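Local coordinates for DUF2235 domain-containing protein (Pseudomonas aeruginosa, PDB 4O5P) that probably hydrolyses phospholipids, as a type VI secretion effector with an alpha/beta-hydrolase catalytic domain that is thought to attack membranes of target cells, at residues Asp72-Asn77 with Gly235-Ala240; Asn91-Ile96 with Lys113-Gly118; Gly239-Arg244 with Thr282-Gly287. One frame throughout, in Å; residues are numbered along the deposited sequence.

Contact 1 (Asp72-Asn77 with Gly235-Ala240); sequences DGTNNN and GFSRGA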
loop_
_atom_site.group_PDB
_atom_site.type_symbol
_atom_site.label_atom_id
_atom_site.label_comp_id
_atom_site.label_asym_id
_atom_site.label_seq_id
_atom_site.Cartn_x
_atom_site.Cartn_y
_atom_site.Cartn_z
ATOM N N ASP A 72 -0.716 0.883 -8.254
ATOM C CA ASP A 72 -0.178 -0.429 -7.904
ATOM C C ASP A 72 0.474 -0.412 -6.532
ATOM O O ASP A 72 0.689 0.659 -5.938
ATOM C CB ASP A 72 0.824 -0.924 -8.947
ATOM C CG ASP A 72 0.761 -2.429 -9.136
ATOM O OD1 ASP A 72 0.270 -3.133 -8.214
ATOM O OD2 ASP A 72 1.204 -2.916 -10.205
ATOM N N GLY A 73 0.792 -1.601 -6.027
ATOM C CA GLY A 73 1.238 -1.722 -4.656
ATOM C C GLY A 73 2.720 -1.527 -4.456
ATOM O O GLY A 73 3.465 -1.252 -5.397
ATOM N N THR A 74 3.131 -1.678 -3.205
ATOM C CA THR A 74 4.517 -1.572 -2.795
ATOM C C THR A 74 5.382 -2.530 -3.597
ATOM O O THR A 74 5.137 -3.733 -3.594
ATOM C CB THR A 74 4.630 -1.942 -1.310
ATOM O OG1 THR A 74 3.671 -1.173 -0.567
ATOM C CG2 THR A 74 6.032 -1.671 -0.793
ATOM N N ASN A 75 6.392 -1.983 -4.271
ATOM C CA ASN A 75 7.340 -2.761 -5.071
ATOM C C ASN A 75 6.701 -3.497 -6.249
ATOM O O ASN A 75 7.301 -4.417 -6.811
ATOM C CB ASN A 75 8.140 -3.748 -4.206
ATOM C CG ASN A 75 9.465 -4.134 -4.840
ATOM O OD1 ASN A 75 10.212 -3.270 -5.314
ATOM N ND2 ASN A 75 9.766 -5.434 -4.856
ATOM N N ASN A 76 5.484 -3.102 -6.615
ATOM C CA ASN A 76 4.852 -3.642 -7.814
ATOM C C ASN A 76 5.002 -2.714 -9.012
ATOM O O ASN A 76 4.583 -1.546 -8.965
ATOM C CB ASN A 76 3.362 -3.872 -7.573
ATOM C CG ASN A 76 3.097 -4.791 -6.420
ATOM O OD1 ASN A 76 2.763 -4.342 -5.334
ATOM N ND2 ASN A 76 3.243 -6.093 -6.643
ATOM N N ASN A 77 5.555 -3.237 -10.099
ATOM C CA ASN A 77 5.716 -2.459 -11.325
ATOM C C ASN A 77 5.327 -3.337 -12.504
ATOM O O ASN A 77 5.985 -4.348 -12.755
ATOM C CB ASN A 77 7.173 -2.009 -11.454
ATOM C CG ASN A 77 7.428 -1.204 -12.706
ATOM O OD1 ASN A 77 7.451 -1.750 -13.807
ATOM N ND2 ASN A 77 7.640 0.100 -12.545
ATOM N N GLY A 235 -6.689 0.348 -6.148
ATOM C CA GLY A 235 -5.412 0.534 -5.477
ATOM C C GLY A 235 -5.031 -0.681 -4.646
ATOM O O GLY A 235 -5.909 -1.369 -4.121
ATOM N N PHE A 236 -3.737 -0.952 -4.525
ATOM C CA PHE A 236 -3.306 -2.035 -3.610
ATOM C C PHE A 236 -2.172 -1.522 -2.740
ATOM O O PHE A 236 -1.273 -0.839 -3.241
ATOM C CB PHE A 236 -2.925 -3.295 -4.427
ATOM C CG PHE A 236 -2.047 -4.310 -3.711
ATOM C CD1 PHE A 236 -2.260 -4.685 -2.376
ATOM C CD2 PHE A 236 -1.022 -4.932 -4.418
ATOM C CE1 PHE A 236 -1.431 -5.637 -1.767
ATOM C CE2 PHE A 236 -0.203 -5.893 -3.820
ATOM C CZ PHE A 236 -0.401 -6.240 -2.497
ATOM N N SER A 237 -2.225 -1.813 -1.437
ATOM C CA SER A 237 -1.093 -1.518 -0.531
ATOM C C SER A 237 -0.900 -0.015 -0.390
ATOM O O SER A 237 -1.841 0.704 -0.106
ATOM C CB SER A 237 0.195 -2.178 -1.029
ATOM O OG SER A 237 1.224 -2.154 -0.026
ATOM N N ARG A 238 0.313 0.476 -0.609
ATOM C CA ARG A 238 0.499 1.910 -0.582
ATOM C C ARG A 238 -0.246 2.568 -1.730
ATOM O O ARG A 238 -0.532 3.763 -1.689
ATOM C CB ARG A 238 1.986 2.280 -0.550
ATOM C CG ARG A 238 2.553 2.000 0.822
ATOM C CD ARG A 238 4.046 1.982 0.874
ATOM N NE ARG A 238 4.485 1.847 2.255
ATOM C CZ ARG A 238 4.852 0.700 2.820
ATOM N NH1 ARG A 238 4.830 -0.438 2.126
ATOM N NH2 ARG A 238 5.241 0.693 4.083
ATOM N N GLY A 239 -0.616 1.780 -2.729
ATOM C CA GLY A 239 -1.341 2.331 -3.864
ATOM C C GLY A 239 -2.812 2.471 -3.483
ATOM O O GLY A 239 -3.525 3.314 -4.011
ATOM N N ALA A 240 -3.259 1.646 -2.540
ATOM C CA ALA A 240 -4.590 1.814 -1.960
ATOM C C ALA A 240 -4.607 3.050 -1.058
ATOM O O ALA A 240 -5.568 3.830 -1.060
ATOM C CB ALA A 240 -5.004 0.561 -1.181
#

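Contact 2 (Asn91-Ile96 with Lys113-Gly118); sequences NVARLI and KYYCPG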
loop_
_atom_site.group_PDB
_atom_site.type_symbol
_atom_site.label_atom_id
_atom_site.label_comp_id
_atom_site.label_asym_id
_atom_site.label_seq_id
_atom_site.Cartn_x
_atom_site.Cartn_y
_atom_site.Cartn_z
ATOM N N ASN A 91 -2.999 -7.627 -8.770
ATOM C CA ASN A 91 -4.389 -7.517 -9.170
ATOM C C ASN A 91 -4.767 -6.148 -9.732
ATOM O O ASN A 91 -5.654 -6.057 -10.580
ATOM C CB ASN A 91 -5.318 -7.913 -8.034
ATOM C CG ASN A 91 -5.272 -9.384 -7.755
ATOM O OD1 ASN A 91 -4.842 -10.167 -8.601
ATOM N ND2 ASN A 91 -5.715 -9.777 -6.565
ATOM N N VAL A 92 -4.098 -5.091 -9.276
ATOM C CA VAL A 92 -4.312 -3.780 -9.871
ATOM C C VAL A 92 -3.928 -3.805 -11.350
ATOM O O VAL A 92 -4.680 -3.331 -12.205
ATOM C CB VAL A 92 -3.553 -2.674 -9.113
ATOM C CG1 VAL A 92 -3.578 -1.374 -9.889
ATOM C CG2 VAL A 92 -4.172 -2.478 -7.716
ATOM N N ALA A 93 -2.772 -4.380 -11.651
ATOM C CA ALA A 93 -2.302 -4.417 -13.027
ATOM C C ALA A 93 -3.220 -5.305 -13.852
ATOM O O ALA A 93 -3.541 -4.975 -14.992
ATOM C CB ALA A 93 -0.864 -4.893 -13.100
ATOM N N ARG A 94 -3.662 -6.419 -13.269
ATOM C CA ARG A 94 -4.607 -7.302 -13.951
ATOM C C ARG A 94 -5.904 -6.575 -14.307
ATOM O O ARG A 94 -6.374 -6.672 -15.436
ATOM C CB ARG A 94 -4.856 -8.581 -13.131
ATOM C CG ARG A 94 -3.645 -9.515 -13.121
ATOM C CD ARG A 94 -3.743 -10.613 -12.075
ATOM N NE ARG A 94 -2.409 -11.138 -11.787
ATOM C CZ ARG A 94 -1.891 -12.230 -12.351
ATOM N NH1 ARG A 94 -2.605 -12.948 -13.211
ATOM N NH2 ARG A 94 -0.670 -12.624 -12.028
ATOM N N LEU A 95 -6.448 -5.804 -13.369
ATOM C CA LEU A 95 -7.682 -5.055 -13.608
ATOM C C LEU A 95 -7.516 -3.932 -14.632
ATOM O O LEU A 95 -8.466 -3.611 -15.368
ATOM C CB LEU A 95 -8.215 -4.484 -12.291
ATOM C CG LEU A 95 -8.770 -5.546 -11.349
ATOM C CD1 LEU A 95 -9.046 -4.950 -9.979
ATOM C CD2 LEU A 95 -10.032 -6.170 -11.959
ATOM N N ILE A 96 -6.317 -3.340 -14.668
ATOM C CA ILE A 96 -5.992 -2.344 -15.684
ATOM C C ILE A 96 -5.875 -2.987 -17.084
ATOM O O ILE A 96 -6.410 -2.464 -18.056
ATOM C CB ILE A 96 -4.725 -1.555 -15.302
ATOM C CG1 ILE A 96 -5.021 -0.634 -14.107
ATOM C CG2 ILE A 96 -4.232 -0.728 -16.485
ATOM C CD1 ILE A 96 -6.061 0.437 -14.423
ATOM N N LYS A 113 -7.814 4.912 -19.677
ATOM C CA LYS A 113 -7.259 4.183 -18.531
ATOM C C LYS A 113 -5.808 4.585 -18.268
ATOM O O LYS A 113 -5.054 4.913 -19.203
ATOM C CB LYS A 113 -7.417 2.658 -18.680
ATOM C CG LYS A 113 -6.408 1.966 -19.577
ATOM C CD LYS A 113 -6.818 0.507 -19.780
ATOM C CE LYS A 113 -5.750 -0.300 -20.508
ATOM N NZ LYS A 113 -6.191 -1.719 -20.742
ATOM N N TYR A 114 -5.435 4.580 -16.988
ATOM C CA TYR A 114 -4.122 5.026 -16.565
ATOM C C TYR A 114 -3.575 4.079 -15.510
ATOM O O TYR A 114 -4.322 3.609 -14.637
ATOM C CB TYR A 114 -4.206 6.440 -15.991
ATOM C CG TYR A 114 -4.694 7.480 -16.978
ATOM C CD1 TYR A 114 -3.819 8.076 -17.874
ATOM C CD2 TYR A 114 -6.028 7.874 -17.000
ATOM C CE1 TYR A 114 -4.255 9.046 -18.775
ATOM C CE2 TYR A 114 -6.479 8.828 -17.896
ATOM C CZ TYR A 114 -5.585 9.410 -18.781
ATOM O OH TYR A 114 -6.027 10.364 -19.666
ATOM N N TYR A 115 -2.280 3.792 -15.591
ATOM C CA TYR A 115 -1.632 2.908 -14.626
ATOM C C TYR A 115 -0.523 3.643 -13.916
ATOM O O TYR A 115 0.298 4.296 -14.551
ATOM C CB TYR A 115 -1.039 1.671 -15.321
ATOM C CG TYR A 115 -0.134 0.866 -14.407
ATOM C CD1 TYR A 115 -0.663 -0.024 -13.472
ATOM C CD2 TYR A 115 1.250 1.021 -14.454
ATOM C CE1 TYR A 115 0.163 -0.751 -12.620
ATOM C CE2 TYR A 115 2.080 0.308 -13.608
ATOM C CZ TYR A 115 1.535 -0.568 -12.695
ATOM O OH TYR A 115 2.362 -1.289 -11.869
ATOM N N CYS A 116 -0.481 3.530 -12.597
ATOM C CA CYS A 116 0.604 4.121 -11.835
ATOM C C CYS A 116 1.421 3.027 -11.117
ATOM O O CYS A 116 0.878 2.298 -10.283
ATOM C CB CYS A 116 0.022 5.120 -10.835
ATOM S SG CYS A 116 1.238 5.944 -9.810
ATOM N N PRO A 117 2.726 2.912 -11.440
ATOM C CA PRO A 117 3.602 1.943 -10.763
ATOM C C PRO A 117 3.686 2.156 -9.265
ATOM O O PRO A 117 3.495 3.268 -8.767
ATOM C CB PRO A 117 4.986 2.199 -11.383
ATOM C CG PRO A 117 4.871 3.490 -12.145
ATOM C CD PRO A 117 3.435 3.661 -12.499
ATOM N N GLY A 118 4.009 1.088 -8.549
ATOM C CA GLY A 118 4.128 1.167 -7.106
ATOM C C GLY A 118 5.347 1.930 -6.606
ATOM O O GLY A 118 6.362 2.057 -7.303
#

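Contact 3 (Gly239-Arg244 with Thr282-Gly287); sequences GAAEAR and TVAAVG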
loop_
_atom_site.group_PDB
_atom_site.type_symbol
_atom_site.label_atom_id
_atom_site.label_comp_id
_atom_site.label_asym_id
_atom_site.label_seq_id
_atom_site.Cartn_x
_atom_site.Cartn_y
_atom_site.Cartn_z
ATOM N N GLY A 239 -0.616 1.780 -2.729
ATOM C CA GLY A 239 -1.341 2.331 -3.864
ATOM C C GLY A 239 -2.812 2.471 -3.483
ATOM O O GLY A 239 -3.525 3.314 -4.011
ATOM N N ALA A 240 -3.259 1.646 -2.540
ATOM C CA ALA A 240 -4.590 1.814 -1.960
ATOM C C ALA A 240 -4.607 3.050 -1.058
ATOM O O ALA A 240 -5.568 3.830 -1.060
ATOM C CB ALA A 240 -5.004 0.561 -1.181
ATOM N N ALA A 241 -3.538 3.234 -0.287
ATOM C CA ALA A 241 -3.381 4.473 0.481
ATOM C C ALA A 241 -3.433 5.690 -0.441
ATOM O O ALA A 241 -4.112 6.692 -0.139
ATOM C CB ALA A 241 -2.080 4.461 1.271
ATOM N N GLU A 242 -2.700 5.603 -1.557
ATOM C CA GLU A 242 -2.679 6.664 -2.549
ATOM C C GLU A 242 -4.060 6.900 -3.131
ATOM O O GLU A 242 -4.436 8.034 -3.358
ATOM C CB GLU A 242 -1.707 6.345 -3.677
ATOM C CG GLU A 242 -0.223 6.472 -3.311
ATOM C CD GLU A 242 0.605 5.543 -4.153
ATOM O OE1 GLU A 242 0.229 5.344 -5.327
ATOM O OE2 GLU A 242 1.607 4.988 -3.653
ATOM N N ALA A 243 -4.810 5.836 -3.389
ATOM C CA ALA A 243 -6.167 6.002 -3.934
ATOM C C ALA A 243 -7.057 6.749 -2.956
ATOM O O ALA A 243 -7.870 7.597 -3.349
ATOM C CB ALA A 243 -6.772 4.681 -4.279
ATOM N N ARG A 244 -6.917 6.431 -1.683
ATOM C CA ARG A 244 -7.755 7.069 -0.670
ATOM C C ARG A 244 -7.422 8.547 -0.503
ATOM O O ARG A 244 -8.321 9.409 -0.461
ATOM C CB ARG A 244 -7.651 6.281 0.642
ATOM C CG ARG A 244 -8.238 4.879 0.461
ATOM C CD ARG A 244 -7.883 3.896 1.585
ATOM N NE ARG A 244 -8.525 4.201 2.864
ATOM C CZ ARG A 244 -8.613 3.326 3.858
ATOM N NH1 ARG A 244 -8.132 2.104 3.687
ATOM N NH2 ARG A 244 -9.183 3.658 5.014
ATOM N N THR A 282 -5.112 -1.893 2.319
ATOM C CA THR A 282 -4.476 -0.581 2.406
ATOM C C THR A 282 -3.333 -0.531 3.415
ATOM O O THR A 282 -3.527 -0.882 4.578
ATOM C CB THR A 282 -5.478 0.479 2.865
ATOM O OG1 THR A 282 -6.595 0.490 1.978
ATOM C CG2 THR A 282 -4.829 1.862 2.904
ATOM N N VAL A 283 -2.158 -0.077 2.969
ATOM C CA VAL A 283 -1.019 0.144 3.870
ATOM C C VAL A 283 -0.474 1.536 3.630
ATOM O O VAL A 283 -0.076 1.850 2.522
ATOM C CB VAL A 283 0.108 -0.873 3.638
ATOM C CG1 VAL A 283 1.356 -0.479 4.455
ATOM C CG2 VAL A 283 -0.369 -2.288 3.987
ATOM N N ALA A 284 -0.469 2.379 4.660
ATOM C CA ALA A 284 -0.173 3.802 4.471
ATOM C C ALA A 284 1.139 4.180 5.125
ATOM O O ALA A 284 1.471 5.370 5.248
ATOM C CB ALA A 284 -1.308 4.658 5.033
ATOM N N ALA A 285 1.893 3.156 5.512
ATOM C CA ALA A 285 3.058 3.332 6.377
ATOM C C ALA A 285 4.249 3.846 5.617
ATOM O O ALA A 285 4.468 3.470 4.462
ATOM C CB ALA A 285 3.433 1.994 7.055
ATOM N N VAL A 286 5.027 4.689 6.281
ATOM C CA VAL A 286 6.358 5.026 5.803
ATOM C C VAL A 286 7.171 3.732 5.635
ATOM O O VAL A 286 7.008 2.776 6.409
ATOM C CB VAL A 286 7.062 6.002 6.777
ATOM C CG1 VAL A 286 7.441 5.306 8.087
ATOM C CG2 VAL A 286 8.263 6.638 6.116
ATOM N N GLY A 287 8.006 3.696 4.596
ATOM C CA GLY A 287 8.776 2.515 4.248
ATOM C C GLY A 287 10.012 2.446 5.114
ATOM O O GLY A 287 10.962 3.211 4.928
#

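Contact 1 (Asp72-Asn77 with Gly235-Ala240)
Thr74 meets Ser237 and Arg238 chiefly through its hydroxyl OG1. Ser237 OG lies 2.7 Å from Thr74 OG1 in a hydrogen bond that either hydroxyl could donate, and Arg238 NH1 gives Thr74 OG1 a second one of 3.0 Å, within the guanidinium plane. A threonine suits this place: with OG1 anti to its own carbonyl carbon (chi1 -51°) the hydroxyl takes part in both bonds, accepting the one from the arginine, while the methyl CG2 rests 3.4 Å from Arg238 NH1. Arg238 also bonds Ala285 O through NE, and its guanidinium packs on Phe344 as a cation-pi pair. The sequence Gly235-Phe236-Ser237-Arg238-Gly239 fits the GxSxG nucleophile elbow of alpha/beta hydrolases, a tight turn from strand to helix; Ser237, at phi 67° and psi -128°, is the likely nucleophile, and its OG is hydrogen-bonded to His379. The Phe236 ring has Asp72 OD1 at the edge and Ser237 CB over one face. Asp72 OD1 also accepts from Gly73 N at 2.7 Å and is hydrogen-bonded to Ser90 OG. Gly73 CA approaches Phe236 O to 3.0 Å in a CA-H...O contact; glycine suits this place because a side chain would run into that ring. Gly239 CA likewise lies 3.3 Å from Asp72 O.

Contact 2 (Asn91-Ile96 with Lys113-Gly118)
The ring of Tyr115 is met at its edge by Ile96 CG1, close to the ring plane, and obliquely by the methyl of Ala93, whose CB lies 4.3 Å from Tyr115 CE1. The side chains of Ile96 and Tyr115 cross at about a right angle, and the branch methyl CG2 of Ile96 stands 4.2 Å from Tyr115 CB. In Tyr115, CG stands anti to the backbone N (chi1 169°). The ring carbons pack against the helix, and the phenol oxygen bonds to Asp72 OD2 and to the backbone N of Asp78. Tyrosine thus serves two purposes here, one apolar and one polar.

Ile96 has the largest buried area of the contact. Its beta-branching sends one arm, CG2, to Tyr115, while the other passes the ring edge at CG1 and ends with CD1 3.6 Å from Tyr114 O. The small Ala93, one turn earlier, lets the tyrosine ring lie close to the helix.

Lys113 completes the contact by a polar route. The chain is extended beyond CG, and Lys113 NZ gives Ile96 O a 2.8 Å hydrogen bond, with the donor tilted 22° from the carbonyl plane. Ser99 O takes a second bond from NZ, so the ammonium gathers carbonyls at and just beyond the C-terminal end of the helix, where a positive charge would be favoured by the helix dipole.

Helix 91-97 runs nearly antiparallel to strand 111-116, the short axes 160° apart and 9.4 Å at closest approach. Strand 111-116 pairs in parallel with strand 62-71, Tyr114 turns to helix 139-162 on its other side, and helix 403-416 packs on helix 91-97.

Contact 3 (Gly239-Arg244 with Thr282-Gly287)
The chain of Arg244 bends at chi3 (69°), which turns NE out of the extended line; the guanidinium lies beside Thr282, whose OG1 stands anti to its own carbonyl carbon (chi1 -56°). Arg244 NH1 makes a weak hydrogen bond of 2.8 Å to Thr282 OG1, which sits at the guanidinium edge, in plane; the N-H...O angle is only 142°. The stronger partners of the arginine lie elsewhere, on the carbonyls of Asp347, Ser348 and Met306, a set that suits a planar group with several N-H directions. Thr282 OG1 also lies 3.5 Å from Ala240 CB, a packing contact, while Thr282 CG2 comes to 3.7 Å from Ala241 N. The segment 282-287 follows strand 270-280 of an alpha/beta-hydrolase-like sheet, directly after Asp281, the probable acid of a Ser-His-Asp triad, and its first three residues pass against helix 238-254, which begins just after the probable nucleophile Ser237. Small residues permit this closeness. Ala241 CB lies 3.5 Å from Val283 O and 3.8 Å from Ala284 CB; CA atoms are 5.0 Å apart at Ala240 and Thr282, 5.2 Å at Ala241 and Ala284. The side chain of Val283 leaves its CA away from the helix and touches residues of the probable triad.

How the contacts relate
From the N terminus, the chain leaves strand 62-71 through the loop 72-77, the first half of contact 1, and contact 2 then closes a short loop from helix 91-97 to strand 111-116. Contact 1 closes a much longer one, at residues 235-240, with all of contact 2 falling within it. Contact 3 begins where contact 1 ends, sharing Gly239 and Ala240, and closes at 282-287 after strand 270-280. Contacts 1 and 2 touch, for instance between Asn76 O and Gly118 N, and contacts 1 and 3 between Ser237 O and Val283 N. Contacts 2 and 3 do not touch. Together they join helices 91-97 and 238-254 to strand ends and loops of the central sheet.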